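Local coordinates for periplasmic binding protein/LacI transcriptional regulator (Burkholderia graminis C4D1M, PDB 5HQJ), which binds a pentose sugar, D-arabinose, in the cleft between its two lobes and probably serves as the solute-binding component of an ABC transporter, at residues M139-M143 with G213-V217; I110-T114 with H279-I284. All coordinates share one frame; numbering follows the deposited sequence.

Contact 1: M139-M143 with G213-V217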
loop_
_atom_site.group_PDB
_atom_site.type_symbol
_atom_site.label_atom_id
_atom_site.label_comp_id
_atom_site.label_asym_id
_atom_site.label_seq_id
_atom_site.Cartn_x
_atom_site.Cartn_y
_atom_site.Cartn_z
HETATM N N MSE A 139 -1.601 -3.389 14.026
HETATM C CA MSE A 139 -1.512 -4.823 13.791
HETATM C C MSE A 139 -0.834 -5.547 14.934
HETATM O O MSE A 139 -1.267 -6.621 15.367
HETATM C CB MSE A 139 -0.746 -5.066 12.499
HETATM C CG MSE A 139 -1.502 -4.689 11.253
HETATM SE SE MSE A 139 -0.400 -5.222 9.692
HETATM C CE MSE A 139 -1.239 -6.878 9.125
ATOM N N ALA A 140 0.228 -4.955 15.450
ATOM C CA ALA A 140 0.932 -5.557 16.563
ATOM C C ALA A 140 0.047 -5.684 17.810
ATOM O O ALA A 140 0.102 -6.705 18.511
ATOM C CB ALA A 140 2.204 -4.767 16.885
ATOM N N GLU A 141 -0.737 -4.642 18.102
ATOM C CA GLU A 141 -1.646 -4.710 19.249
ATOM C C GLU A 141 -2.703 -5.776 19.017
ATOM O O GLU A 141 -3.030 -6.558 19.919
ATOM C CB GLU A 141 -2.311 -3.363 19.491
ATOM C CG GLU A 141 -1.336 -2.262 19.765
ATOM C CD GLU A 141 -1.891 -0.866 19.509
ATOM O OE1 GLU A 141 -1.146 0.111 19.733
ATOM O OE2 GLU A 141 -3.054 -0.738 19.074
ATOM N N THR A 142 -3.258 -5.802 17.811
ATOM C CA THR A 142 -4.253 -6.788 17.474
ATOM C C THR A 142 -3.686 -8.203 17.678
ATOM O O THR A 142 -4.299 -9.098 18.297
ATOM C CB THR A 142 -4.734 -6.614 16.033
ATOM O OG1 THR A 142 -5.365 -5.319 15.835
ATOM C CG2 THR A 142 -5.714 -7.730 15.691
HETATM N N MSE A 143 -2.491 -8.444 17.133
HETATM C CA MSE A 143 -1.865 -9.728 17.295
HETATM C C MSE A 143 -1.559 -10.086 18.754
HETATM O O MSE A 143 -1.789 -11.204 19.185
HETATM C CB MSE A 143 -0.568 -9.768 16.464
HETATM C CG MSE A 143 0.115 -11.135 16.490
HETATM SE SE MSE A 143 -0.855 -12.435 15.391
HETATM C CE MSE A 143 -0.382 -11.863 13.580
ATOM N N GLY A 213 1.453 -16.891 14.700
ATOM C CA GLY A 213 0.882 -15.824 13.913
ATOM C C GLY A 213 1.667 -15.430 12.668
ATOM O O GLY A 213 2.882 -15.571 12.612
ATOM N N ILE A 214 0.969 -14.877 11.683
ATOM C CA ILE A 214 1.570 -14.280 10.500
ATOM C C ILE A 214 0.966 -12.908 10.214
ATOM O O ILE A 214 -0.250 -12.733 10.197
ATOM C CB ILE A 214 1.401 -15.143 9.230
ATOM C CG1 ILE A 214 1.961 -16.532 9.453
ATOM C CG2 ILE A 214 2.044 -14.439 8.001
ATOM C CD1 ILE A 214 1.718 -17.520 8.257
ATOM N N PHE A 215 1.823 -11.965 9.898
ATOM C CA PHE A 215 1.427 -10.651 9.373
ATOM C C PHE A 215 1.745 -10.555 7.886
ATOM O O PHE A 215 2.917 -10.781 7.498
ATOM C CB PHE A 215 2.206 -9.509 10.003
ATOM C CG PHE A 215 2.122 -9.386 11.494
ATOM C CD1 PHE A 215 2.969 -10.122 12.319
ATOM C CD2 PHE A 215 1.287 -8.434 12.100
ATOM C CE1 PHE A 215 2.934 -9.969 13.713
ATOM C CE2 PHE A 215 1.261 -8.301 13.466
ATOM C CZ PHE A 215 2.089 -9.048 14.271
ATOM N N GLY A 216 0.772 -10.172 7.073
ATOM C CA GLY A 216 1.028 -9.851 5.685
ATOM C C GLY A 216 0.887 -8.349 5.549
ATOM O O GLY A 216 -0.205 -7.826 5.750
ATOM N N VAL A 217 1.988 -7.635 5.312
ATOM C CA VAL A 217 1.951 -6.186 5.293
ATOM C C VAL A 217 1.792 -5.613 3.867
ATOM O O VAL A 217 1.743 -4.382 3.695
ATOM C CB VAL A 217 3.204 -5.553 5.950
ATOM C CG1 VAL A 217 3.214 -5.890 7.451
ATOM C CG2 VAL A 217 4.542 -5.911 5.203
#
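Phe-215 of strand 213-216 drives its ring between Met-139 and Met-143, two selenomethionines one turn apart on the helix, and their different postures against that ring make up the contact. Met-143 holds the face. With CG anti to the backbone N (chi1 -176°) and further bends at chi2 and chi3, its chain folds back so that the terminal methyl settles over the middle of the ring. CE stands 3.7 Å from the centroid of the Phe-215 ring and only 7° off the ring normal, a nearly ideal CH-pi contact. The selenium lies obliquely, 5.0 Å from the same centroid, in a Met-aromatic arrangement, while CB of Met-143 presses on Phe-215 CZ at 3.5 Å.

Met-139 meets the ring at its rim instead. Its CB lies 3.9 Å from Phe-215 CE2, and its carbonyl O approaches the same CE2 to 3.6 Å near the ring plane. That oxygen is already the acceptor for the amide of Met-143, a routine helical bond. Beyond CB the chain leaves the ring and runs along the strand: SE reaches Val-217 CG1 at 4.3 Å, and CE touches the carbonyl O of Gly-216. Toward the start of the strand segment, SE of Met-143 lies 4.1 Å from CA of Gly-213, where the strand carries no side chain.

Ile-172 and Leu-176 of helix 163-176, with Val-153 and Ile-155 of strand 150-156, enclose Phe-215 further, so the ring lies deep in the helix-sheet core of a Rossmann-like lobe. No hydrogen bond joins helix and strand here; adhesion rests on dispersion, on the CH-pi contact and on the polarisable chalcogen, selenium here and sulfur in the natural methionines, probably helped by a weak electrostatic attraction between the carbonyl oxygen of Met-139 and the ring's edge.

Contact 2: I110-T114 with H279-I284; sequences IKVLT and HLVAQI
Leu-113 and Lys-111, both projecting from strand 111-114 toward helix 279-284, meet Leu-280, Gln-283 and Ile-284 where a helix packs on the parallel sheet of an alpha/beta lobe of the periplasmic binding protein fold. Strand and helix run roughly antiparallel, their axes 8.6 Å apart at closest approach. At the buried end the two leucines cross at a slant, CD2 of Leu-113 lying 3.9 Å from CD2 of Leu-280. With its CG beside the backbone N (chi1 -85°), Leu-280 can extend that CD2 branch toward the strand, where it also lies 3.6 Å from the carbonyl O of Lys-111. The same Leu-113 methyl meets CB of His-279.

Lys-111 makes its contact through its aliphatic chain: CG rests on Ile-284 CG1 at 3.8 Å, and CE lies near the carbonyl O of Gln-283. Gln-283 slants across this lysine, placing OE1 3.7 Å from Lys-111 CB.

Backbone bonds to Ile-88 and Ile-90 of strand 87-90, and to Asp-86 just before it, hold Lys-111 and Leu-113 in the sheet, while Ala-89 touches both leucines. Glu-288 is hydrogen-bonded to His-279 ND1 through OE1 and to Gln-283 NE2 through OE2. The Gln-283 amide is further steadied by Ser-125, whose OG bonds both to NE2 of Gln-283 and to the carbonyl O of Val-112.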
loop_
_atom_site.group_PDB
_atom_site.type_symbol
_atom_site.label_atom_id
_atom_site.label_comp_id
_atom_site.label_asym_id
_atom_site.label_seq_id
_atom_site.Cartn_x
_atom_site.Cartn_y
_atom_site.Cartn_z
ATOM N N ILE A 110 5.369 22.065 -13.024
ATOM C CA ILE A 110 4.467 20.919 -12.819
ATOM C C ILE A 110 4.257 20.727 -11.334
ATOM O O ILE A 110 5.228 20.741 -10.551
ATOM C CB ILE A 110 5.021 19.605 -13.441
ATOM C CG1 ILE A 110 5.256 19.800 -14.939
ATOM C CG2 ILE A 110 4.061 18.420 -13.211
ATOM C CD1 ILE A 110 5.820 18.599 -15.658
ATOM N N LYS A 111 2.997 20.557 -10.943
ATOM C CA LYS A 111 2.675 20.284 -9.546
ATOM C C LYS A 111 2.838 18.806 -9.302
ATOM O O LYS A 111 2.394 17.988 -10.114
ATOM C CB LYS A 111 1.262 20.721 -9.210
ATOM C CG LYS A 111 0.937 22.118 -9.658
ATOM C CD LYS A 111 1.844 23.133 -8.982
ATOM C CE LYS A 111 1.639 24.521 -9.537
ATOM N NZ LYS A 111 2.896 25.308 -9.480
ATOM N N VAL A 112 3.490 18.467 -8.195
ATOM C CA VAL A 112 3.832 17.088 -7.934
ATOM C C VAL A 112 3.463 16.735 -6.505
ATOM O O VAL A 112 3.801 17.458 -5.576
ATOM C CB VAL A 112 5.328 16.827 -8.179
ATOM C CG1 VAL A 112 5.681 15.394 -7.856
ATOM C CG2 VAL A 112 5.685 17.144 -9.637
ATOM N N LEU A 113 2.777 15.612 -6.348
ATOM C CA LEU A 113 2.530 15.078 -5.031
ATOM C C LEU A 113 2.611 13.563 -5.048
ATOM O O LEU A 113 2.615 12.920 -6.118
ATOM C CB LEU A 113 1.165 15.547 -4.513
ATOM C CG LEU A 113 -0.132 15.098 -5.212
ATOM C CD1 LEU A 113 -0.551 13.674 -4.822
ATOM C CD2 LEU A 113 -1.290 16.068 -4.900
ATOM N N THR A 114 2.690 12.986 -3.857
ATOM C CA THR A 114 2.696 11.531 -3.728
ATOM C C THR A 114 1.451 11.031 -3.031
ATOM O O THR A 114 0.773 11.808 -2.346
ATOM C CB THR A 114 3.939 11.060 -2.973
ATOM O OG1 THR A 114 4.015 11.710 -1.695
ATOM C CG2 THR A 114 5.172 11.398 -3.788
ATOM N N HIS A 279 -6.385 17.688 -5.184
ATOM C CA HIS A 279 -5.314 18.565 -4.748
ATOM C C HIS A 279 -4.379 18.955 -5.895
ATOM O O HIS A 279 -3.871 20.075 -5.918
ATOM C CB HIS A 279 -4.566 17.913 -3.595
ATOM C CG HIS A 279 -5.306 18.044 -2.302
ATOM N ND1 HIS A 279 -5.281 19.205 -1.541
ATOM C CD2 HIS A 279 -6.153 17.199 -1.674
ATOM C CE1 HIS A 279 -6.048 19.037 -0.479
ATOM N NE2 HIS A 279 -6.584 17.825 -0.527
ATOM N N LEU A 280 -4.180 18.073 -6.867
ATOM C CA LEU A 280 -3.403 18.484 -8.028
ATOM C C LEU A 280 -4.118 19.651 -8.710
ATOM O O LEU A 280 -3.513 20.691 -8.999
ATOM C CB LEU A 280 -3.207 17.326 -8.997
ATOM C CG LEU A 280 -2.031 16.373 -8.722
ATOM C CD1 LEU A 280 -1.927 15.327 -9.827
ATOM C CD2 LEU A 280 -0.696 17.114 -8.583
ATOM N N VAL A 281 -5.416 19.504 -8.944
ATOM C CA VAL A 281 -6.157 20.543 -9.639
ATOM C C VAL A 281 -6.113 21.858 -8.861
ATOM O O VAL A 281 -5.932 22.932 -9.438
ATOM C CB VAL A 281 -7.635 20.145 -9.875
ATOM C CG1 VAL A 281 -8.412 21.339 -10.421
ATOM C CG2 VAL A 281 -7.725 18.970 -10.828
ATOM N N ALA A 282 -6.281 21.780 -7.549
ATOM C CA ALA A 282 -6.268 22.983 -6.733
ATOM C C ALA A 282 -4.902 23.674 -6.755
ATOM O O ALA A 282 -4.824 24.903 -6.709
ATOM C CB ALA A 282 -6.655 22.651 -5.323
ATOM N N GLN A 283 -3.832 22.887 -6.813
ATOM C CA GLN A 283 -2.485 23.443 -6.852
ATOM C C GLN A 283 -2.215 24.056 -8.221
ATOM O O GLN A 283 -1.676 25.153 -8.315
ATOM C CB GLN A 283 -1.447 22.373 -6.526
ATOM C CG GLN A 283 -1.452 21.939 -5.029
ATOM C CD GLN A 283 -0.555 20.731 -4.771
ATOM O OE1 GLN A 283 0.237 20.350 -5.630
ATOM N NE2 GLN A 283 -0.690 20.117 -3.595
ATOM N N ILE A 284 -2.615 23.338 -9.268
ATOM C CA ILE A 284 -2.499 23.822 -10.636
ATOM C C ILE A 284 -3.227 25.150 -10.797
ATOM O O ILE A 284 -2.716 26.077 -11.425
ATOM C CB ILE A 284 -3.069 22.795 -11.635
ATOM C CG1 ILE A 284 -2.172 21.557 -11.681
ATOM C CG2 ILE A 284 -3.200 23.408 -13.030
ATOM C CD1 ILE A 284 -2.798 20.357 -12.309
#

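In the fold
Both contacts set a helix against a sheet strand in a roughly antiparallel sense, yet they belong to different sheets on opposite sides of the chain's centre, about 35 Å apart between centres. Along the sequence contact 1 is nested within the loop closed by contact 2, because the chain passes between lobes more than once. Contact 1 is wholly buried, and its chemistry is aromatic and thioether-like, through methionines present as selenomethionine. Contact 2 is only partly buried: leucines meet on its inner side, while a lysine lays its aliphatic chain across a hydrogen-bonded glutamine and an isoleucine. The side chain of Val-217 is about 7 Å from the bound arabinose, that of Leu-113 about 14 Å.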